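Local atomic coordinates of p800 reaction center core protein (Heliobacterium modesticaldum, PDB entry 5V8K), a protein that forms the core of a symmetric homodimeric photosynthetic reaction center, binding bacteriochlorophylls and probably passing light-driven electrons to a [4Fe-4S] cluster. Residues L287-N291 / F402-S406. Sequence-based numbering, arbitrary orientation.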
ATOM      1  N   LEU A 287      -2.275  28.995  17.806  1.00 48.92           N
ATOM      2  CA  LEU A 287      -1.478  29.619  16.768  1.00 49.62           C
ATOM      3  C   LEU A 287      -2.013  30.999  16.428  1.00 54.59           C
ATOM      4  O   LEU A 287      -1.230  31.930  16.185  1.00 53.63           O
ATOM      5  CB  LEU A 287      -1.453  28.711  15.542  1.00 48.28           C
ATOM      6  CG  LEU A 287      -0.512  29.110  14.428  1.00 49.61           C
ATOM      7  CD1 LEU A 287       0.959  29.077  14.935  1.00 49.73           C
ATOM      8  CD2 LEU A 287      -0.677  28.175  13.220  1.00 48.76           C
ATOM      9  N   ARG A 288      -3.344  31.171  16.441  1.00 54.96           N
ATOM     10  CA  ARG A 288      -3.908  32.504  16.228  1.00 55.70           C
ATOM     11  C   ARG A 288      -3.555  33.433  17.379  1.00 59.93           C
ATOM     12  O   ARG A 288      -3.295  34.623  17.161  1.00 59.22           O
ATOM     13  CB  ARG A 288      -5.421  32.429  16.032  1.00 54.19           C
ATOM     14  CG  ARG A 288      -5.789  31.797  14.692  1.00 53.00           C
ATOM     15  CD  ARG A 288      -7.264  31.946  14.354  1.00 55.29           C
ATOM     16  NE  ARG A 288      -8.142  31.137  15.219  1.00 57.10           N
ATOM     17  CZ  ARG A 288      -8.899  31.616  16.207  1.00 58.03           C
ATOM     18  NH1 ARG A 288      -8.918  32.907  16.482  1.00 61.39           N
ATOM     19  NH2 ARG A 288      -9.652  30.800  16.923  1.00 53.28           N
ATOM     20  N   VAL A 289      -3.513  32.906  18.607  1.00 61.72           N
ATOM     21  CA  VAL A 289      -3.029  33.706  19.725  1.00 62.71           C
ATOM     22  C   VAL A 289      -1.608  34.194  19.448  1.00 68.73           C
ATOM     23  O   VAL A 289      -1.278  35.369  19.656  1.00 66.20           O
ATOM     24  CB  VAL A 289      -3.084  32.902  21.033  1.00 60.64           C
ATOM     25  CG1 VAL A 289      -2.283  33.627  22.114  1.00 67.22           C
ATOM     26  CG2 VAL A 289      -4.462  32.751  21.491  1.00 59.17           C
ATOM     27  N   LEU A 290      -0.738  33.281  18.994  1.00 72.83           N
ATOM     28  CA  LEU A 290       0.664  33.617  18.772  1.00 73.44           C
ATOM     29  C   LEU A 290       0.858  34.536  17.576  1.00 78.69           C
ATOM     30  O   LEU A 290       1.905  35.185  17.473  1.00 80.95           O
ATOM     31  CB  LEU A 290       1.508  32.356  18.556  1.00 70.11           C
ATOM     32  CG  LEU A 290       1.585  31.296  19.649  1.00 68.99           C
ATOM     33  CD1 LEU A 290       2.257  30.058  19.076  1.00 68.89           C
ATOM     34  CD2 LEU A 290       2.357  31.781  20.823  1.00 69.52           C
ATOM     35  N   ASN A 291      -0.105  34.594  16.665  1.00 87.24           N
ATOM     36  CA  ASN A 291       0.003  35.434  15.483  1.00 90.84           C
ATOM     37  C   ASN A 291      -0.714  36.761  15.641  1.00 90.21           C
ATOM     38  O   ASN A 291      -0.571  37.627  14.777  1.00 93.97           O
ATOM     39  CB  ASN A 291      -0.550  34.703  14.257  1.00 92.45           C
ATOM     40  CG  ASN A 291       0.410  33.663  13.726  1.00 95.58           C
ATOM     41  OD1 ASN A 291       1.498  33.496  14.268  1.00 96.12           O
ATOM     42  ND2 ASN A 291       0.007  32.947  12.667  1.00 96.46           N
ATOM     43  N   PHE A 402       5.042  23.073  17.803  1.00 50.32           N
ATOM     44  CA  PHE A 402       5.997  23.311  16.729  1.00 50.34           C
ATOM     45  C   PHE A 402       5.455  24.141  15.561  1.00 50.35           C
ATOM     46  O   PHE A 402       6.133  24.252  14.534  1.00 50.25           O
ATOM     47  CB  PHE A 402       6.502  21.975  16.167  1.00 48.98           C
ATOM     48  CG  PHE A 402       7.480  21.236  17.054  1.00 50.44           C
ATOM     49  CD1 PHE A 402       7.186  20.958  18.382  1.00 52.05           C
ATOM     50  CD2 PHE A 402       8.661  20.738  16.522  1.00 49.04           C
ATOM     51  CE1 PHE A 402       8.082  20.252  19.165  1.00 53.16           C
ATOM     52  CE2 PHE A 402       9.540  20.022  17.302  1.00 49.29           C
ATOM     53  CZ  PHE A 402       9.249  19.771  18.624  1.00 53.36           C
ATOM     54  N   SER A 403       4.254  24.696  15.658  1.00 47.00           N
ATOM     55  CA  SER A 403       3.597  25.218  14.466  1.00 50.39           C
ATOM     56  C   SER A 403       3.905  26.685  14.192  1.00 51.40           C
ATOM     57  O   SER A 403       3.618  27.171  13.101  1.00 48.29           O
ATOM     58  CB  SER A 403       2.082  25.001  14.575  1.00 50.13           C
ATOM     59  OG  SER A 403       1.786  23.627  14.337  1.00 49.66           O
ATOM     60  N   LYS A 404       4.558  27.373  15.116  1.00 49.18           N
ATOM     61  CA  LYS A 404       5.051  28.721  14.882  1.00 50.82           C
ATOM     62  C   LYS A 404       6.568  28.735  14.698  1.00 51.40           C
ATOM     63  O   LYS A 404       7.068  29.184  13.662  1.00 51.69           O
ATOM     64  CB  LYS A 404       4.640  29.605  16.053  1.00 52.30           C
ATOM     65  CG  LYS A 404       5.128  31.039  15.961  1.00 55.81           C
ATOM     66  CD  LYS A 404       4.387  31.796  14.908  1.00 59.11           C
ATOM     67  CE  LYS A 404       4.535  33.303  15.154  1.00 66.40           C
ATOM     68  NZ  LYS A 404       3.722  34.043  14.177  1.00 69.16           N
ATOM     69  N   VAL A 405       7.316  28.273  15.701  1.00 55.73           N
ATOM     70  CA  VAL A 405       8.751  28.095  15.557  1.00 56.16           C
ATOM     71  C   VAL A 405       9.125  26.730  16.113  1.00 57.21           C
ATOM     72  O   VAL A 405       8.381  26.107  16.879  1.00 54.42           O
ATOM     73  CB  VAL A 405       9.572  29.216  16.235  1.00 58.88           C
ATOM     74  CG1 VAL A 405       9.230  30.574  15.656  1.00 59.49           C
ATOM     75  CG2 VAL A 405       9.344  29.236  17.723  1.00 59.02           C
ATOM     76  N   SER A 406      10.258  26.230  15.649  1.00 51.74           N
ATOM     77  CA  SER A 406      10.771  24.947  16.084  1.00 52.31           C
ATOM     78  C   SER A 406      12.276  24.984  15.994  1.00 51.80           C
ATOM     79  O   SER A 406      12.855  25.935  15.425  1.00 52.91           O
ATOM     80  CB  SER A 406      10.207  23.801  15.236  1.00 48.93           C
ATOM     81  OG  SER A 406      10.815  23.811  13.962  1.00 50.04           O
TER
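L287, L290 and N291 meet S403 and K404 in a small, partly buried packing contact, where the C-terminal turn of the long helix 258-291 lies beside the loop joining helix 376-401 to helix 407-411. K404 contributes the largest share of the buried surface, and its CB packs against both leucines, 3.9 Å from CD1 of L290 and from CD1 of L287. L287 turns its CG anti to the backbone N (chi1 -172°), and CD1 also comes within 3.8 Å of the carbonyl O of S403 and 4.2 Å of its CB. The L290 and K404 side chains run alongside in opposite senses, the lysine bending at chi2 (72°) on its way toward the helix end. The ammonium group finishes near the N291 side chain, but the modelled separation is too short for its geometry to be trusted. On the loop, S403 OG hydrogen-bonds to the carbonyl O of M399, tying it back to the preceding helix, while the K404 backbone pairs with K417. Away from the pigment sites, this van der Waals packing joins the end of a predicted transmembrane helix to an interhelical loop of the PsaA/PsaB-type helical bundle.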